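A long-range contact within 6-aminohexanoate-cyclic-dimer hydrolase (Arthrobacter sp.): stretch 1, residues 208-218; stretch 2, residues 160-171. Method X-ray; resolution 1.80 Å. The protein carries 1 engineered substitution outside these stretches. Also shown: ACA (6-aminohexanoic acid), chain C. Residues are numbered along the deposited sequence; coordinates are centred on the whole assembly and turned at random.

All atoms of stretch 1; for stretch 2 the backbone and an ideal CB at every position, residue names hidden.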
# COMPACT_ATOMS: atom_id res chain seq x y z
N GLY A 208 8.09 -3.29 12.98
CA GLY A 208 8.42 -2.13 12.17
C GLY A 208 8.34 -2.32 10.67
O GLY A 208 8.47 -1.34 9.92
N ALA A 209 8.10 -3.54 10.21
CA ALA A 209 8.01 -3.80 8.77
C ALA A 209 6.71 -3.28 8.17
O ALA A 209 6.68 -2.91 6.99
CB ALA A 209 8.14 -5.30 8.49
N ALA A 210 5.64 -3.23 8.96
CA ALA A 210 4.35 -2.74 8.48
C ALA A 210 4.26 -1.22 8.56
O ALA A 210 4.36 -0.64 9.64
CB ALA A 210 3.21 -3.38 9.27
N HIS A 211 4.08 -0.58 7.41
CA HIS A 211 3.99 0.88 7.31
C HIS A 211 2.62 1.29 6.78
O HIS A 211 2.06 0.60 5.92
CB HIS A 211 4.97 1.45 6.27
CG HIS A 211 6.42 1.13 6.50
ND1 HIS A 211 6.90 -0.16 6.60
CD2 HIS A 211 7.51 1.94 6.47
CE1 HIS A 211 8.22 -0.13 6.62
NE2 HIS A 211 8.61 1.13 6.54
N GLU A 212 2.07 2.40 7.26
CA GLU A 212 0.81 2.89 6.71
C GLU A 212 1.25 3.59 5.43
O GLU A 212 2.31 4.22 5.40
CB GLU A 212 0.11 3.89 7.65
CG GLU A 212 -0.31 3.29 8.98
CD GLU A 212 -1.00 1.95 8.83
OE1 GLU A 212 -0.49 0.95 9.38
OE2 GLU A 212 -2.06 1.89 8.15
N GLY A 213 0.44 3.47 4.38
CA GLY A 213 0.79 4.06 3.10
C GLY A 213 -0.31 4.86 2.44
O GLY A 213 -1.42 4.97 2.98
N LEU A 214 -0.02 5.38 1.25
CA LEU A 214 -0.95 6.25 0.53
C LEU A 214 -1.13 5.92 -0.94
O LEU A 214 -0.18 5.52 -1.62
CB LEU A 214 -0.47 7.69 0.65
CG LEU A 214 -0.16 8.15 2.08
CD1 LEU A 214 0.66 9.44 2.04
CD2 LEU A 214 -1.46 8.34 2.85
N PHE A 215 -2.36 6.12 -1.43
CA PHE A 215 -2.74 5.88 -2.82
C PHE A 215 -3.27 7.18 -3.43
O PHE A 215 -4.00 7.91 -2.77
CB PHE A 215 -3.89 4.86 -2.90
CG PHE A 215 -3.47 3.44 -2.71
CD1 PHE A 215 -2.81 2.75 -3.72
CD2 PHE A 215 -3.76 2.78 -1.52
CE1 PHE A 215 -2.46 1.41 -3.56
CE2 PHE A 215 -3.40 1.44 -1.35
CZ PHE A 215 -2.75 0.76 -2.37
N ALA A 216 -2.91 7.43 -4.69
CA ALA A 216 -3.37 8.61 -5.43
C ALA A 216 -3.05 8.43 -6.91
O ALA A 216 -2.41 7.45 -7.31
CB ALA A 216 -2.69 9.88 -4.89
N ARG A 217 -3.49 9.37 -7.74
CA ARG A 217 -3.20 9.29 -9.17
C ARG A 217 -2.21 10.37 -9.61
O ARG A 217 -1.83 10.44 -10.78
CB ARG A 217 -4.49 9.38 -9.99
CG ARG A 217 -5.41 8.16 -9.83
CD ARG A 217 -6.49 8.14 -10.90
NE ARG A 217 -7.31 9.34 -10.86
CZ ARG A 217 -8.33 9.53 -10.02
NH1 ARG A 217 -8.67 8.60 -9.14
NH2 ARG A 217 -8.99 10.68 -10.05
N SER A 218 -1.78 11.21 -8.68
CA SER A 218 -0.81 12.25 -9.00
C SER A 218 0.23 12.34 -7.89
O SER A 218 -0.04 12.01 -6.74
CB SER A 218 -1.49 13.61 -9.16
OG SER A 218 -1.97 14.09 -7.92
N UNK A 160 -10.46 3.13 -10.26
CA UNK A 160 -11.80 3.25 -10.83
C UNK A 160 -12.48 4.56 -10.46
O UNK A 160 -13.68 4.73 -10.67
CB UNK A 160 -12.67 2.08 -10.37
N UNK A 161 -11.70 5.48 -9.90
CA UNK A 161 -12.20 6.80 -9.50
C UNK A 161 -13.32 6.80 -8.45
O UNK A 161 -14.15 7.70 -8.44
CB UNK A 161 -12.70 7.53 -10.75
N UNK A 162 -13.33 5.80 -7.57
CA UNK A 162 -14.35 5.76 -6.53
C UNK A 162 -13.95 6.80 -5.48
O UNK A 162 -14.74 7.17 -4.60
CB UNK A 162 -14.49 4.36 -5.92
N UNK A 163 -12.71 7.28 -5.59
CA UNK A 163 -12.13 8.30 -4.72
C UNK A 163 -10.79 8.68 -5.33
O UNK A 163 -10.14 7.85 -5.97
CB UNK A 163 -11.98 7.81 -3.28
N UNK A 164 -10.36 9.94 -5.15
CA UNK A 164 -9.07 10.37 -5.71
C UNK A 164 -7.86 9.90 -4.91
O UNK A 164 -6.74 9.86 -5.42
CB UNK A 164 -9.04 11.90 -5.81
N UNK A 165 -8.09 9.54 -3.65
CA UNK A 165 -7.03 9.08 -2.77
C UNK A 165 -7.57 8.04 -1.79
O UNK A 165 -8.77 8.00 -1.53
CB UNK A 165 -6.41 10.26 -2.02
N UNK A 166 -6.68 7.22 -1.25
CA UNK A 166 -7.09 6.19 -0.31
C UNK A 166 -5.94 5.76 0.57
O UNK A 166 -4.77 5.99 0.24
CB UNK A 166 -7.66 4.98 -1.05
N UNK A 167 -6.28 5.12 1.68
CA UNK A 167 -5.31 4.62 2.63
C UNK A 167 -5.09 3.12 2.45
O UNK A 167 -5.90 2.42 1.84
CB UNK A 167 -5.76 4.93 4.06
N UNK A 168 -3.98 2.65 3.00
CA UNK A 168 -3.64 1.24 2.95
C UNK A 168 -2.40 1.06 3.80
O UNK A 168 -1.88 2.04 4.34
CB UNK A 168 -3.42 0.75 1.52
N UNK A 169 -1.95 -0.17 3.98
CA UNK A 169 -0.72 -0.38 4.73
C UNK A 169 0.16 -1.30 3.92
O UNK A 169 -0.30 -1.94 2.96
CB UNK A 169 -0.99 -0.96 6.12
N UNK A 170 1.43 -1.37 4.31
CA UNK A 170 2.42 -2.10 3.53
C UNK A 170 3.45 -2.77 4.43
O UNK A 170 4.25 -2.09 5.08
CB UNK A 170 3.12 -1.16 2.54
N UNK A 171 3.44 -4.11 4.47
CA UNK A 171 4.38 -4.87 5.28
C UNK A 171 5.37 -5.65 4.42
O UNK A 171 6.47 -6.00 4.87
CB UNK A 171 3.62 -5.83 6.20
C ACA C . 1.08 -7.06 3.29
O ACA C . 2.06 -6.31 3.31
C2 ACA C . 1.00 -8.23 2.31
C3 ACA C . 2.10 -9.26 2.52
C4 ACA C . 1.76 -10.28 3.61
C5 ACA C . 3.02 -10.78 4.31
C6 ACA C . 2.72 -11.57 5.57
N ACA C . 2.63 -10.73 6.76

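Position 160 directs its CA-to-CB bond away from stretch 1 and meets nothing of it, so the contact sets no preference; the residue is Ala160. Position 161 has a positive phi (61°), which favours glycine or asparagine but does not exclude others, and its ideal CB lies 4.5 Å from Arg217 NH1, where a positive charge would be unwelcome. It is Ala161. Positions 162 and 163 have no atom of stretch 1 near their ideal CB and could hold many residues. They are Leu162 and Ser163; Ser163 OG donates to Leu162 O at 2.6 Å.

At position 164, phi of -78° is compatible with proline; small or apolar residues would also fit beside the Arg217 guanidinium. The residue is Pro164, and a water links its O (2.7 Å from the water O) to Arg217 N (2.9 Å from the water O).

The ideal CB at 165 lies 4.7 Å from Ala216 CB, leaving room for a modest apolar group. Val165 supplies it, with CG1 4.1 Å from Ala216 CB.

Position 166 turns to the face carrying Phe215, its ideal CB 4.2 Å from Phe215 CB; a small apolar residue suits it. At Ala166 the backbone is paired antiparallel with Phe215, Phe215 N donating to Ala166 O at 2.9 Å and Ala166 N to Phe215 O at 3.2 Å.

Position 167 lies on the face of Leu214 and Glu212. The end of the Glu212 side chain comes near this strand, so a donor long enough to meet it is attractive, although an apolar side chain could pack here too. His167 donates from NE2 to Glu212 OE2 at 2.8 Å, with the carboxylate oxygen near the ring plane.

Position 168 is the most restrictive: an ideal CB would stand 2.9 Å from Phe215 CE2, a clash. Gly168 avoids it, and Gly213 N donates to Gly168 O at 2.7 Å; the return bond from Gly168 N to Gly213 O, at 3.5 Å, is weak.

At 169 the ideal CB is 3.7 Å from Glu212 OE2, again favouring a donor. Asn169 gives a weak bond from ND2 to Glu212 OE2 at 3.4 Å.

Position 170 shares the face of His211, and polar or apolar groups could follow its CB. Asp170 is held by two backbone bonds, Asp170 N to His211 O (2.6 Å) and His211 N to Asp170 O (2.8 Å).

Position 171, with its ideal CB 3.9 Å from Ala210 CA, suits a small residue. Ala171 CB packs 4.0 Å from Ala210 CB, while Ala171 N donates to ACA O at 2.8 Å.

Stretch 2 160-171: AALSPVAHGNDA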
# COMPACT_ATOMS: atom_id res chain seq x y z
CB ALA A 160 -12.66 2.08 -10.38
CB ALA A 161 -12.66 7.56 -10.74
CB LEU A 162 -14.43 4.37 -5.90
CG LEU A 162 -14.57 3.19 -6.87
CD1 LEU A 162 -14.89 1.93 -6.08
CD2 LEU A 162 -15.66 3.47 -7.89
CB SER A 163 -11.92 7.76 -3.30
OG SER A 163 -13.15 7.69 -2.60
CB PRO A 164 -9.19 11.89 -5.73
CG PRO A 164 -10.09 12.17 -4.56
CD PRO A 164 -11.13 11.09 -4.63
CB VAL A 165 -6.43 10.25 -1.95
CG1 VAL A 165 -5.91 11.32 -2.89
CG2 VAL A 165 -7.47 10.81 -1.01
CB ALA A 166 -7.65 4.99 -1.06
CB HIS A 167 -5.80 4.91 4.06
CG HIS A 167 -5.28 3.96 5.09
ND1 HIS A 167 -5.78 2.69 5.25
CD2 HIS A 167 -4.27 4.09 5.99
CE1 HIS A 167 -5.11 2.07 6.21
NE2 HIS A 167 -4.19 2.90 6.67
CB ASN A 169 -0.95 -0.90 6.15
CG ASN A 169 -2.22 -1.68 6.30
OD1 ASN A 169 -2.36 -2.78 5.76
ND2 ASN A 169 -3.18 -1.12 7.03
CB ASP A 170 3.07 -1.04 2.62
CG ASP A 170 3.96 -1.61 1.56
OD1 ASP A 170 4.82 -2.45 1.88
OD2 ASP A 170 3.80 -1.20 0.38
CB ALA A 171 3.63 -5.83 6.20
O HOH W 1 -5.45 11.39 -7.22
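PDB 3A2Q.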